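PDB 3SGH: SusD homolog, which probably binds glycans at the cell surface as an outer-membrane lipoprotein of the SusD family, within a sugar-uptake system of a gut bacterium. Local coordinates for residues V27-Q32 / L312-M317; Q49-A54 / R250-L255; V173-K178 / Y228-G233; V283-G288 / A299-L304; D428-G433 / L489-K494. All blocks are in the same frame, centred on the assembly; numbering follows the deposited sequence.

Contact 1 (V27-Q32 / L312-M317)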
# COMPACT_ATOMS: atom_id res chain seq x y z
N VAL A 27 -11.21 6.32 -1.26
CA VAL A 27 -9.76 6.20 -1.34
C VAL A 27 -9.12 5.26 -0.33
O VAL A 27 -8.01 4.82 -0.54
CB VAL A 27 -9.01 7.54 -1.29
CG1 VAL A 27 -9.50 8.48 -2.44
CG2 VAL A 27 -9.10 8.20 0.11
N TYR A 28 -9.79 4.97 0.78
CA TYR A 28 -9.15 4.19 1.84
C TYR A 28 -8.93 2.74 1.44
O TYR A 28 -7.87 2.19 1.70
CB TYR A 28 -9.98 4.25 3.10
CG TYR A 28 -9.93 5.59 3.81
CD1 TYR A 28 -8.73 6.09 4.28
CD2 TYR A 28 -11.07 6.31 4.10
CE1 TYR A 28 -8.63 7.31 4.95
CE2 TYR A 28 -10.97 7.54 4.78
CZ TYR A 28 -9.74 8.03 5.21
OH TYR A 28 -9.60 9.23 5.89
N ALA A 29 -9.90 2.15 0.78
CA ALA A 29 -9.83 0.74 0.42
C ALA A 29 -10.16 0.44 -1.03
O ALA A 29 -9.87 -0.68 -1.48
CB ALA A 29 -10.75 -0.07 1.32
N CYS A 30 -10.78 1.39 -1.75
CA CYS A 30 -11.24 1.16 -3.15
C CYS A 30 -12.09 -0.11 -3.33
O CYS A 30 -11.69 -1.03 -4.07
CB CYS A 30 -10.05 1.11 -4.10
SG CYS A 30 -9.30 2.78 -4.29
N PRO A 31 -13.26 -0.18 -2.67
CA PRO A 31 -14.13 -1.36 -2.81
C PRO A 31 -14.85 -1.57 -4.16
O PRO A 31 -15.15 -2.72 -4.52
CB PRO A 31 -15.15 -1.17 -1.70
CG PRO A 31 -15.22 0.32 -1.51
CD PRO A 31 -13.81 0.81 -1.72
N GLN A 32 -15.16 -0.49 -4.87
CA GLN A 32 -15.87 -0.64 -6.13
C GLN A 32 -14.99 -1.47 -7.08
O GLN A 32 -13.77 -1.31 -7.12
CB GLN A 32 -16.22 0.72 -6.70
CG GLN A 32 -17.20 0.70 -7.88
CD GLN A 32 -16.56 0.52 -9.22
OE1 GLN A 32 -15.35 0.74 -9.39
NE2 GLN A 32 -17.38 0.17 -10.21
N LEU A 312 -16.96 -9.97 2.96
CA LEU A 312 -15.82 -9.55 3.74
C LEU A 312 -15.43 -8.10 3.42
O LEU A 312 -15.44 -7.69 2.26
CB LEU A 312 -14.63 -10.48 3.55
CG LEU A 312 -14.74 -11.90 4.16
CD1 LEU A 312 -13.63 -12.73 3.55
CD2 LEU A 312 -14.68 -11.81 5.68
N PRO A 313 -15.14 -7.30 4.46
CA PRO A 313 -14.82 -5.88 4.27
C PRO A 313 -13.38 -5.69 3.79
O PRO A 313 -12.45 -6.31 4.35
CB PRO A 313 -15.01 -5.28 5.68
CG PRO A 313 -14.66 -6.40 6.63
CD PRO A 313 -15.21 -7.67 5.89
N GLN A 314 -13.17 -4.82 2.81
CA GLN A 314 -11.81 -4.51 2.40
C GLN A 314 -11.06 -3.75 3.50
O GLN A 314 -11.62 -2.82 4.10
CB GLN A 314 -11.78 -3.77 1.06
CG GLN A 314 -12.19 -4.74 -0.07
CD GLN A 314 -12.05 -4.19 -1.47
OE1 GLN A 314 -12.69 -4.73 -2.38
NE2 GLN A 314 -11.20 -3.16 -1.67
N PRO A 315 -9.80 -4.14 3.78
CA PRO A 315 -8.96 -3.50 4.80
C PRO A 315 -8.36 -2.18 4.36
O PRO A 315 -8.14 -1.95 3.15
CB PRO A 315 -7.84 -4.50 5.02
CG PRO A 315 -7.74 -5.23 3.77
CD PRO A 315 -9.13 -5.32 3.19
N VAL A 316 -8.12 -1.29 5.32
CA VAL A 316 -7.47 -0.02 5.08
C VAL A 316 -6.10 -0.02 5.78
O VAL A 316 -5.07 0.15 5.13
CB VAL A 316 -8.29 1.16 5.53
CG1 VAL A 316 -7.49 2.49 5.21
CG2 VAL A 316 -9.71 1.15 4.87
N MSE A 317 -6.07 -0.24 7.09
CA MSE A 317 -4.82 -0.16 7.80
C MSE A 317 -4.90 -0.97 9.06
O MSE A 317 -5.89 -0.84 9.81
CB MSE A 317 -4.54 1.31 8.14
CG MSE A 317 -3.24 1.52 8.91
SE MSE A 317 -3.10 3.43 9.49
CE MSE A 317 -2.72 4.06 7.81
O HOH W 1 -8.47 -2.65 0.47
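Ala29 O sits among several polar groups: Gln314 NE2 lies 2.8 Å from it, Asn40 donates a hydrogen bond to it, and a water lies 3.1 Å from it. The same water is 2.8 Å from Pro315 O, a bridge that is not certain, since the water has further acceptors to choose among. The amide nitrogen of Gln314 also makes a weak bond to Cys30 O, 3.2 Å from NE2 and bent to 143°. Its other end is the more firmly engaged, OE1 accepting from Gly239 N. A chain extended beyond CG carries this amide from strand 314-317 to the end of helix 26-29 and the loop after it; the strand pairs with strand 227-229 and has a classic beta bulge where Val316 and Met317 both face Ser227. A leucine in place of Gln314 would probably leave Gly239 N without its acceptor and Cys30 O without its weak donor. Apolar contacts continue the join along the strand. Both methyls of Val316 bear on Tyr28 CB, CG2 at 3.6 Å and CG1 at 3.7 Å, while the phenol runs away from the strand to bond Thr108 through OH. Ala29 CB packs 3.8 Å from Gln314 CB and also touches Val316 CG2.

Contact 2 (Q49-A54 / R250-L255); sequences QVTATA and RANACL
Strands 50-52 and 249-251 pair antiparallel, Thr51 with Arg250 as the hydrogen-bonded pair (Thr51 N to Arg250 O, 2.9 Å) and Val50 with Ala251 as the non-hydrogen-bonded one. Asn252 adds a backbone bond, N to Gln49 O at 3.0 Å, and then its side chain. Its CG is anti to the backbone N (chi1 -172°), and ND2 gives a nearly straight bond of 3.0 Å to Val50 O, arriving from above that carbonyl's plane. Its OD1 meanwhile caps the following helix, accepting from Cys254 N at 2.8 Å on a lone pair. One amide thus closes the strand pair and starts helix 253-261. Leu255, on the first turn, lays CD2 against Gln49, 4.0 Å from both CB and CG. The amide of Gln49 is engaged farther on, by Asp421 N and Cys418 O. Helix 403-417 backs this end of the contact, with Trp415 touching Gln49, Cys254 and Leu255, while the backbone of Val285 bonds to Ala251 and Ala253 beside the two strands.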
# COMPACT_ATOMS: atom_id res chain seq x y z
N GLN A 49 2.18 -9.37 -3.60
CA GLN A 49 1.10 -10.10 -2.90
C GLN A 49 -0.03 -10.61 -3.81
O GLN A 49 -0.53 -11.72 -3.64
CB GLN A 49 0.47 -9.23 -1.81
CG GLN A 49 1.41 -8.53 -0.89
CD GLN A 49 0.70 -7.94 0.31
OE1 GLN A 49 -0.35 -7.37 0.17
NE2 GLN A 49 1.28 -8.10 1.51
N VAL A 50 -0.38 -9.81 -4.81
CA VAL A 50 -1.34 -10.18 -5.86
C VAL A 50 -0.71 -10.19 -7.25
O VAL A 50 0.30 -9.49 -7.50
CB VAL A 50 -2.56 -9.23 -5.86
CG1 VAL A 50 -3.03 -9.01 -4.39
CG2 VAL A 50 -2.18 -7.87 -6.48
N THR A 51 -1.24 -11.02 -8.12
CA THR A 51 -0.82 -11.07 -9.53
C THR A 51 -2.05 -10.85 -10.41
O THR A 51 -3.05 -11.51 -10.23
CB THR A 51 -0.13 -12.39 -9.87
OG1 THR A 51 1.12 -12.44 -9.19
CG2 THR A 51 0.11 -12.53 -11.39
N ALA A 52 -1.97 -9.91 -11.34
CA ALA A 52 -3.00 -9.75 -12.38
C ALA A 52 -2.83 -10.83 -13.46
O ALA A 52 -1.79 -10.93 -14.10
CB ALA A 52 -2.92 -8.33 -12.98
N THR A 53 -3.83 -11.68 -13.66
CA THR A 53 -3.68 -12.84 -14.57
C THR A 53 -4.09 -12.58 -16.04
O THR A 53 -4.11 -13.47 -16.87
CB THR A 53 -4.43 -14.06 -14.00
OG1 THR A 53 -5.82 -13.75 -13.85
CG2 THR A 53 -3.82 -14.50 -12.64
N ALA A 54 -4.33 -11.33 -16.37
CA ALA A 54 -4.91 -10.91 -17.64
C ALA A 54 -3.82 -10.23 -18.45
O ALA A 54 -2.78 -9.83 -17.89
CB ALA A 54 -6.04 -9.91 -17.38
N ARG A 250 -5.00 -13.23 -8.85
CA ARG A 250 -4.70 -14.40 -8.05
C ARG A 250 -3.60 -14.06 -7.04
O ARG A 250 -3.05 -12.98 -7.07
CB ARG A 250 -4.30 -15.60 -8.93
CG ARG A 250 -5.42 -16.24 -9.75
CD ARG A 250 -6.39 -16.99 -8.90
NE ARG A 250 -7.52 -17.59 -9.57
CZ ARG A 250 -8.73 -17.04 -9.76
NH1 ARG A 250 -8.98 -15.79 -9.43
NH2 ARG A 250 -9.69 -17.74 -10.35
N ALA A 251 -3.29 -14.97 -6.15
CA ALA A 251 -2.19 -14.80 -5.22
C ALA A 251 -0.86 -14.73 -6.02
O ALA A 251 -0.67 -15.42 -7.01
CB ALA A 251 -2.17 -15.95 -4.21
N ASN A 252 0.05 -13.92 -5.55
CA ASN A 252 1.36 -13.71 -6.18
C ASN A 252 2.36 -14.75 -5.66
O ASN A 252 2.42 -15.07 -4.47
CB ASN A 252 1.83 -12.28 -5.89
CG ASN A 252 3.06 -11.86 -6.64
OD1 ASN A 252 4.10 -12.54 -6.62
ND2 ASN A 252 3.01 -10.68 -7.24
N ALA A 253 3.11 -15.33 -6.61
CA ALA A 253 4.16 -16.28 -6.35
C ALA A 253 5.08 -15.87 -5.20
O ALA A 253 5.55 -16.70 -4.43
CB ALA A 253 5.03 -16.37 -7.63
N CYS A 254 5.37 -14.57 -5.14
CA CYS A 254 6.34 -14.05 -4.20
C CYS A 254 5.90 -14.17 -2.72
O CYS A 254 6.54 -14.87 -1.97
CB CYS A 254 6.64 -12.59 -4.55
SG CYS A 254 7.88 -11.82 -3.51
N LEU A 255 4.78 -13.55 -2.33
CA LEU A 255 4.30 -13.68 -0.96
C LEU A 255 4.04 -15.15 -0.60
O LEU A 255 4.42 -15.60 0.50
CB LEU A 255 3.03 -12.87 -0.73
CG LEU A 255 2.51 -12.88 0.71
CD1 LEU A 255 3.54 -12.31 1.69
CD2 LEU A 255 1.13 -12.14 0.79

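Contact 3 (V173-K178 / Y228-G233)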
# COMPACT_ATOMS: atom_id res chain seq x y z
N VAL A 173 -22.31 8.56 8.78
CA VAL A 173 -21.70 8.19 7.51
C VAL A 173 -20.41 7.33 7.61
O VAL A 173 -19.88 6.84 6.59
CB VAL A 173 -21.34 9.44 6.66
CG1 VAL A 173 -22.63 10.27 6.37
CG2 VAL A 173 -20.26 10.24 7.30
N ASP A 174 -19.95 7.13 8.83
CA ASP A 174 -18.63 6.53 9.08
C ASP A 174 -18.73 5.02 9.26
O ASP A 174 -18.89 4.55 10.38
CB ASP A 174 -18.02 7.17 10.30
CG ASP A 174 -16.67 6.59 10.70
OD1 ASP A 174 -16.02 5.84 9.88
OD2 ASP A 174 -16.23 6.92 11.85
N GLN A 175 -18.51 4.27 8.18
CA GLN A 175 -18.46 2.81 8.24
C GLN A 175 -17.18 2.22 8.82
O GLN A 175 -17.09 1.01 9.05
CB GLN A 175 -18.70 2.21 6.85
CG GLN A 175 -17.60 2.42 5.80
CD GLN A 175 -17.80 3.62 4.90
OE1 GLN A 175 -18.35 4.65 5.33
NE2 GLN A 175 -17.33 3.51 3.65
N PHE A 176 -16.17 3.06 9.01
CA PHE A 176 -14.86 2.60 9.52
C PHE A 176 -14.88 2.49 11.04
O PHE A 176 -14.58 1.41 11.60
CB PHE A 176 -13.77 3.57 9.03
CG PHE A 176 -13.75 3.69 7.53
CD1 PHE A 176 -13.03 2.79 6.75
CD2 PHE A 176 -14.50 4.65 6.91
CE1 PHE A 176 -13.04 2.88 5.37
CE2 PHE A 176 -14.54 4.74 5.52
CZ PHE A 176 -13.80 3.87 4.75
N TYR A 177 -15.27 3.58 11.69
CA TYR A 177 -15.25 3.67 13.15
C TYR A 177 -16.52 4.23 13.80
O TYR A 177 -16.52 4.53 14.99
CB TYR A 177 -14.09 4.53 13.54
CG TYR A 177 -12.71 4.01 13.17
CD1 TYR A 177 -12.29 2.72 13.54
CD2 TYR A 177 -11.78 4.83 12.55
CE1 TYR A 177 -10.99 2.27 13.26
CE2 TYR A 177 -10.46 4.38 12.27
CZ TYR A 177 -10.08 3.11 12.64
OH TYR A 177 -8.79 2.72 12.37
N LYS A 178 -17.59 4.38 13.02
CA LYS A 178 -18.92 4.77 13.55
C LYS A 178 -18.88 6.07 14.36
O LYS A 178 -19.61 6.26 15.36
CB LYS A 178 -19.49 3.62 14.39
CG LYS A 178 -19.65 2.30 13.61
CD LYS A 178 -20.34 1.21 14.50
CE LYS A 178 -21.09 0.10 13.66
NZ LYS A 178 -20.18 -0.70 12.74
N TYR A 228 -11.23 -1.01 8.61
CA TYR A 228 -11.83 -1.72 7.46
C TYR A 228 -13.03 -0.94 6.87
O TYR A 228 -13.74 -0.25 7.59
CB TYR A 228 -12.38 -3.04 7.89
CG TYR A 228 -11.38 -4.09 8.33
CD1 TYR A 228 -10.92 -4.10 9.63
CD2 TYR A 228 -10.98 -5.10 7.47
CE1 TYR A 228 -10.00 -5.07 10.06
CE2 TYR A 228 -10.13 -6.12 7.91
CZ TYR A 228 -9.64 -6.08 9.21
OH TYR A 228 -8.78 -7.05 9.66
N ASP A 229 -13.25 -1.05 5.56
CA ASP A 229 -14.40 -0.40 4.92
C ASP A 229 -15.55 -1.38 5.12
O ASP A 229 -15.79 -2.26 4.31
CB ASP A 229 -14.11 -0.09 3.45
CG ASP A 229 -15.18 0.79 2.80
OD1 ASP A 229 -16.35 0.78 3.30
OD2 ASP A 229 -14.86 1.43 1.79
N THR A 230 -16.22 -1.26 6.26
CA THR A 230 -17.10 -2.34 6.70
C THR A 230 -18.30 -2.58 5.79
O THR A 230 -18.87 -3.70 5.82
CB THR A 230 -17.61 -2.14 8.15
OG1 THR A 230 -18.49 -1.02 8.20
CG2 THR A 230 -16.42 -1.98 9.17
N THR A 231 -18.72 -1.56 5.06
CA THR A 231 -19.84 -1.68 4.12
C THR A 231 -19.37 -1.85 2.67
O THR A 231 -20.18 -1.83 1.75
CB THR A 231 -20.71 -0.46 4.22
OG1 THR A 231 -19.92 0.68 3.91
CG2 THR A 231 -21.32 -0.33 5.66
N ASN A 232 -18.05 -1.94 2.48
CA ASN A 232 -17.45 -1.88 1.16
C ASN A 232 -18.07 -0.73 0.33
O ASN A 232 -18.56 -0.92 -0.79
CB ASN A 232 -17.62 -3.21 0.49
CG ASN A 232 -16.64 -4.23 1.02
OD1 ASN A 232 -15.43 -3.95 1.07
ND2 ASN A 232 -17.15 -5.41 1.40
N GLY A 233 -18.05 0.46 0.91
CA GLY A 233 -18.41 1.67 0.18
C GLY A 233 -19.91 1.74 -0.11
O GLY A 233 -20.34 2.38 -1.07
O HOH W 2 -12.85 -0.52 11.12
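The Phe176 ring lies obliquely against Asp229, CE1 3.6 Å from Asp229 CA, and the ring and carboxylate planes are 46° apart. Gln175 CG sits over one ring face, offset toward the rim, and Asp174 OD1 lies at the ring's edge, in plane. The rings of Tyr28 and Phe25 also meet this phenyl edge to face. The carboxylate of Asp229 is gripped on both faces at a single oxygen: Gln175 NE2 reaches OD1 at 2.9 Å from above the plane, and Gly233 N at 3.0 Å from the opposite face. Gln175 CG stands between the backbone N and the carbonyl carbon (chi1 69°), and a bend at chi2 turns CD from there. OD1 lies nearly in the plane of the amide. Thr230 OG1 donates to Gln175 O at 2.6 Å, on a lone pair. A type I turn runs from Asp229 to Asn232, with Gly233 just after it, while an Asx turn at Asp174 shapes the other loop. A water links Phe176 O to Tyr228 N. The contact joins a loop to the end of strand 227-229, and in it two neutral N-H donors meet Asp229 OD1, which would probably favour its negative charge.

Contact 4 (V283-G288 / A299-L304); sequences VGVRSG and ANYSKL
Ser302 holds Val283 by both ends of the residue: Ser302 N donates to Val283 O at 3.0 Å, and Val283 N donates to Ser302 OG at 3.1 Å. Both segments belong to the long excursion between helix 267-270 and strand 314-317 of this SusD-like fold, and neither forms a regular helix or strand. The serine hydroxyl stands in for a backbone acceptor because its OG is anti to the carbonyl carbon and beside the backbone N (chi1 -70°). The same oxygen is also bonded to Thr272 O, so it serves two partners. Next outward comes Tyr301, whose ring is approached at its edge, in plane, by Gly284 O, 3.5 Å from CD2. That carbonyl takes its hydrogen bond from Tyr374 OH, and the phenol of Tyr301 is fixed at its far end by Asp376, while Tyr298 meets the ring edge to face. The valines then fill in around the near end of the tyrosine. Val285 crosses it at about a right angle and sets CG2 3.8 Å from Tyr301 CB, and the backbone of Ser302 bonds to Ala251 of strand 249-251. Val283 CG1, anti to its own backbone N, ends 4.0 Å from Tyr301 CD2.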
# COMPACT_ATOMS: atom_id res chain seq x y z
N VAL A 283 0.03 -22.24 -4.12
CA VAL A 283 0.86 -21.91 -5.28
C VAL A 283 0.38 -20.60 -5.88
O VAL A 283 -0.78 -20.48 -6.38
CB VAL A 283 0.86 -23.03 -6.35
CG1 VAL A 283 1.75 -22.62 -7.52
CG2 VAL A 283 1.32 -24.43 -5.77
N GLY A 284 1.24 -19.59 -5.82
CA GLY A 284 0.96 -18.29 -6.44
C GLY A 284 1.30 -18.25 -7.92
O GLY A 284 1.90 -19.19 -8.46
N VAL A 285 0.94 -17.14 -8.55
CA VAL A 285 1.20 -16.85 -9.96
C VAL A 285 2.37 -15.91 -10.09
O VAL A 285 2.42 -14.88 -9.43
CB VAL A 285 -0.07 -16.27 -10.66
CG1 VAL A 285 0.24 -16.01 -12.19
CG2 VAL A 285 -1.25 -17.18 -10.45
N ARG A 286 3.33 -16.25 -10.97
CA ARG A 286 4.44 -15.36 -11.22
C ARG A 286 3.93 -14.12 -11.99
O ARG A 286 3.38 -14.25 -13.09
CB ARG A 286 5.53 -16.08 -12.01
CG ARG A 286 6.77 -15.24 -12.28
CD ARG A 286 7.67 -15.10 -11.02
NE ARG A 286 8.78 -14.20 -11.33
CZ ARG A 286 9.89 -14.52 -11.99
NH1 ARG A 286 10.15 -15.75 -12.32
NH2 ARG A 286 10.77 -13.56 -12.29
N SER A 287 4.16 -12.94 -11.42
CA SER A 287 3.77 -11.68 -12.03
C SER A 287 4.84 -11.41 -13.08
O SER A 287 6.03 -11.61 -12.80
CB SER A 287 3.73 -10.57 -10.99
OG SER A 287 3.30 -9.37 -11.58
N GLY A 288 4.43 -11.06 -14.29
CA GLY A 288 5.41 -10.87 -15.33
C GLY A 288 5.97 -12.23 -15.79
O GLY A 288 7.19 -12.42 -15.91
N ALA A 299 -6.61 -19.95 -13.53
CA ALA A 299 -7.89 -19.94 -12.83
C ALA A 299 -7.86 -20.75 -11.52
O ALA A 299 -8.50 -20.37 -10.55
CB ALA A 299 -9.05 -20.43 -13.77
N ASN A 300 -7.13 -21.86 -11.50
CA ASN A 300 -7.10 -22.75 -10.35
C ASN A 300 -5.84 -22.69 -9.47
O ASN A 300 -5.63 -23.57 -8.63
CB ASN A 300 -7.36 -24.19 -10.82
CG ASN A 300 -8.63 -24.30 -11.61
OD1 ASN A 300 -9.65 -23.75 -11.22
ND2 ASN A 300 -8.58 -24.99 -12.74
N TYR A 301 -5.02 -21.66 -9.66
CA TYR A 301 -3.98 -21.35 -8.74
C TYR A 301 -4.58 -20.72 -7.46
O TYR A 301 -5.77 -20.42 -7.44
CB TYR A 301 -2.93 -20.43 -9.40
CG TYR A 301 -1.98 -21.12 -10.38
CD1 TYR A 301 -2.49 -21.88 -11.47
CD2 TYR A 301 -0.58 -20.95 -10.29
CE1 TYR A 301 -1.64 -22.50 -12.39
CE2 TYR A 301 0.26 -21.55 -11.23
CZ TYR A 301 -0.28 -22.32 -12.26
OH TYR A 301 0.52 -22.92 -13.18
N SER A 302 -3.77 -20.54 -6.42
CA SER A 302 -4.27 -19.94 -5.19
C SER A 302 -4.93 -18.58 -5.38
O SER A 302 -4.35 -17.68 -6.03
CB SER A 302 -3.17 -19.81 -4.16
OG SER A 302 -2.78 -21.09 -3.70
N LYS A 303 -6.11 -18.44 -4.79
CA LYS A 303 -6.86 -17.20 -4.80
C LYS A 303 -6.61 -16.43 -3.52
O LYS A 303 -6.15 -16.97 -2.51
CB LYS A 303 -8.34 -17.48 -4.93
CG LYS A 303 -8.72 -18.30 -6.16
CD LYS A 303 -10.21 -18.59 -6.28
CE LYS A 303 -10.62 -19.77 -5.37
NZ LYS A 303 -12.09 -20.22 -5.41
N LEU A 304 -6.92 -15.13 -3.57
CA LEU A 304 -6.94 -14.32 -2.36
C LEU A 304 -8.16 -14.77 -1.55
O LEU A 304 -9.29 -14.84 -2.08
CB LEU A 304 -7.06 -12.83 -2.74
CG LEU A 304 -6.09 -12.27 -3.80
CD1 LEU A 304 -6.41 -10.81 -4.06
CD2 LEU A 304 -4.63 -12.43 -3.34

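Contact 5 (D428-G433 / L489-K494); sequences DFRRTG and LWWAMK
Arg430, Trp491 and Met493 carry this contact, in which the last turn of helix 424-432 is met by a loop close to the C-terminus that opens with a type I turn from Leu489 to Ala492. Trp491 turns the rim of its six-membered ring to the guanidinium of Arg430, setting CH2 over the centre of one face, 3.6 Å from CZ. The two planes stand 75° apart, so the indole edge rather than its face meets the cation; the cation-pi partner of Arg430 is Trp426 instead. One face of the indole carries Leu489 CB and Ala492 CB, both toward its rim, and Trp144 meets the ring as well. The guanidinium is spent on backbone carbonyls, with NE bonded to Trp426 O, NH1 to Arg455 O and NH2 to Ser118 O. An alanine in place of Arg430 would probably cost Arg455 O and Ser118 O their guanidinium donors and open a gap beside the rim of Trp491. Leu489 CD1 also lies against the group, 3.5 Å from Arg430 NH1. Backbone to backbone, Met493 N donates to Arg430 O at 2.9 Å, tying the loop to the helix end. The selenomethionine chain of Met493 then bends at its last torsion (chi3 43°), bringing CE against the backbone at the helix end, 3.4 Å from Thr432 C and 3.5 Å from Gly433 N.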
# COMPACT_ATOMS: atom_id res chain seq x y z
N ASP A 428 8.22 0.09 0.31
CA ASP A 428 9.38 -0.33 1.15
C ASP A 428 10.51 -0.87 0.28
O ASP A 428 11.71 -0.59 0.54
CB ASP A 428 8.98 -1.35 2.25
CG ASP A 428 8.24 -0.70 3.44
OD1 ASP A 428 8.09 0.56 3.47
OD2 ASP A 428 7.83 -1.44 4.38
N PHE A 429 10.20 -1.59 -0.78
CA PHE A 429 11.25 -2.08 -1.66
C PHE A 429 11.99 -0.87 -2.36
O PHE A 429 13.22 -0.84 -2.43
CB PHE A 429 10.74 -3.07 -2.68
CG PHE A 429 11.79 -3.46 -3.71
CD1 PHE A 429 12.81 -4.34 -3.37
CD2 PHE A 429 11.80 -2.88 -4.96
CE1 PHE A 429 13.80 -4.64 -4.27
CE2 PHE A 429 12.80 -3.17 -5.90
CZ PHE A 429 13.81 -4.07 -5.54
N ARG A 430 11.23 0.09 -2.87
CA ARG A 430 11.83 1.23 -3.55
C ARG A 430 12.66 2.05 -2.57
O ARG A 430 13.67 2.63 -2.94
CB ARG A 430 10.76 2.10 -4.22
CG ARG A 430 10.23 1.49 -5.49
CD ARG A 430 9.18 2.42 -6.17
NE ARG A 430 7.94 2.44 -5.43
CZ ARG A 430 7.02 3.40 -5.50
NH1 ARG A 430 7.17 4.38 -6.37
NH2 ARG A 430 5.95 3.36 -4.71
N ARG A 431 12.25 2.02 -1.29
CA ARG A 431 12.94 2.83 -0.27
C ARG A 431 14.19 2.15 0.28
O ARG A 431 15.17 2.84 0.60
CB ARG A 431 11.95 3.19 0.88
CG ARG A 431 12.51 4.10 1.98
CD ARG A 431 11.45 4.54 2.93
NE ARG A 431 10.73 3.42 3.55
CZ ARG A 431 11.14 2.73 4.63
NH1 ARG A 431 12.26 3.05 5.24
NH2 ARG A 431 10.41 1.70 5.07
N THR A 432 14.15 0.81 0.45
CA THR A 432 15.17 0.10 1.23
C THR A 432 15.79 -1.14 0.57
O THR A 432 16.83 -1.65 1.04
CB THR A 432 14.59 -0.45 2.57
OG1 THR A 432 13.67 -1.51 2.29
CG2 THR A 432 13.87 0.64 3.36
N GLY A 433 15.16 -1.64 -0.49
CA GLY A 433 15.48 -2.94 -1.08
C GLY A 433 14.79 -4.16 -0.47
O GLY A 433 14.99 -5.29 -0.96
N LEU A 489 11.40 8.35 -7.56
CA LEU A 489 10.78 9.34 -6.70
C LEU A 489 11.75 9.92 -5.65
O LEU A 489 12.79 9.35 -5.34
CB LEU A 489 9.55 8.74 -6.06
CG LEU A 489 8.48 8.31 -7.06
CD1 LEU A 489 7.20 7.86 -6.35
CD2 LEU A 489 8.14 9.44 -8.07
N TRP A 490 11.33 11.04 -5.06
CA TRP A 490 12.20 11.87 -4.23
C TRP A 490 12.70 11.09 -2.99
O TRP A 490 13.86 11.22 -2.56
CB TRP A 490 11.40 13.10 -3.83
CG TRP A 490 11.96 13.98 -2.80
CD1 TRP A 490 13.04 14.83 -2.92
CD2 TRP A 490 11.40 14.22 -1.50
NE1 TRP A 490 13.19 15.55 -1.75
CE2 TRP A 490 12.21 15.17 -0.87
CE3 TRP A 490 10.32 13.71 -0.81
CZ2 TRP A 490 11.97 15.62 0.44
CZ3 TRP A 490 10.08 14.15 0.49
CH2 TRP A 490 10.90 15.08 1.09
N TRP A 491 11.81 10.28 -2.45
CA TRP A 491 12.05 9.50 -1.24
C TRP A 491 12.62 8.11 -1.53
O TRP A 491 13.02 7.43 -0.59
CB TRP A 491 10.77 9.34 -0.43
CG TRP A 491 9.59 8.82 -1.24
CD1 TRP A 491 8.64 9.56 -1.85
CD2 TRP A 491 9.28 7.43 -1.55
NE1 TRP A 491 7.74 8.73 -2.51
CE2 TRP A 491 8.10 7.43 -2.33
CE3 TRP A 491 9.86 6.21 -1.21
CZ2 TRP A 491 7.53 6.26 -2.82
CZ3 TRP A 491 9.27 5.03 -1.67
CH2 TRP A 491 8.14 5.06 -2.48
N ALA A 492 12.67 7.70 -2.80
CA ALA A 492 13.11 6.33 -3.13
C ALA A 492 14.61 6.26 -3.11
O ALA A 492 15.29 7.27 -3.35
CB ALA A 492 12.61 5.92 -4.53
N MSE A 493 15.16 5.07 -2.87
CA MSE A 493 16.60 4.85 -2.97
C MSE A 493 17.01 4.95 -4.45
O MSE A 493 16.34 4.43 -5.31
CB MSE A 493 16.96 3.47 -2.44
CG MSE A 493 18.44 3.22 -2.50
SE MSE A 493 18.91 1.64 -1.47
CE MSE A 493 17.53 0.40 -1.96
N LYS A 494 18.06 5.70 -4.72
CA LYS A 494 18.51 5.90 -6.09
C LYS A 494 19.48 4.81 -6.47
O LYS A 494 19.89 4.02 -5.61
CB LYS A 494 19.18 7.27 -6.23
CG LYS A 494 18.32 8.46 -5.77
CD LYS A 494 16.94 8.47 -6.38
CE LYS A 494 16.19 9.74 -6.04
NZ LYS A 494 15.73 9.74 -4.59

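Overall arrangement
Contacts 1, 2, 4 and 5 are buried, whereas contact 3 is only partly so and is the one most given to side-chain hydrogen bonds. Contacts 1 and 3 meet on the same two-stranded sheet, strands 227-229 and 314-317, with centres about 9 Å apart; a bond from Asp229 N to Gln314 O joins them. Contacts 2 and 4 form a second cluster, centres about 5 Å apart, where strand pairing in one is continued by the irregular loops of the other. Contact 5 stands apart, across the chain's centre from contacts 1 and 3, and joins a helix end to a C-terminal loop through an arginine and an indole rim. Contacts 3 and 5 are about 32 Å apart between centres.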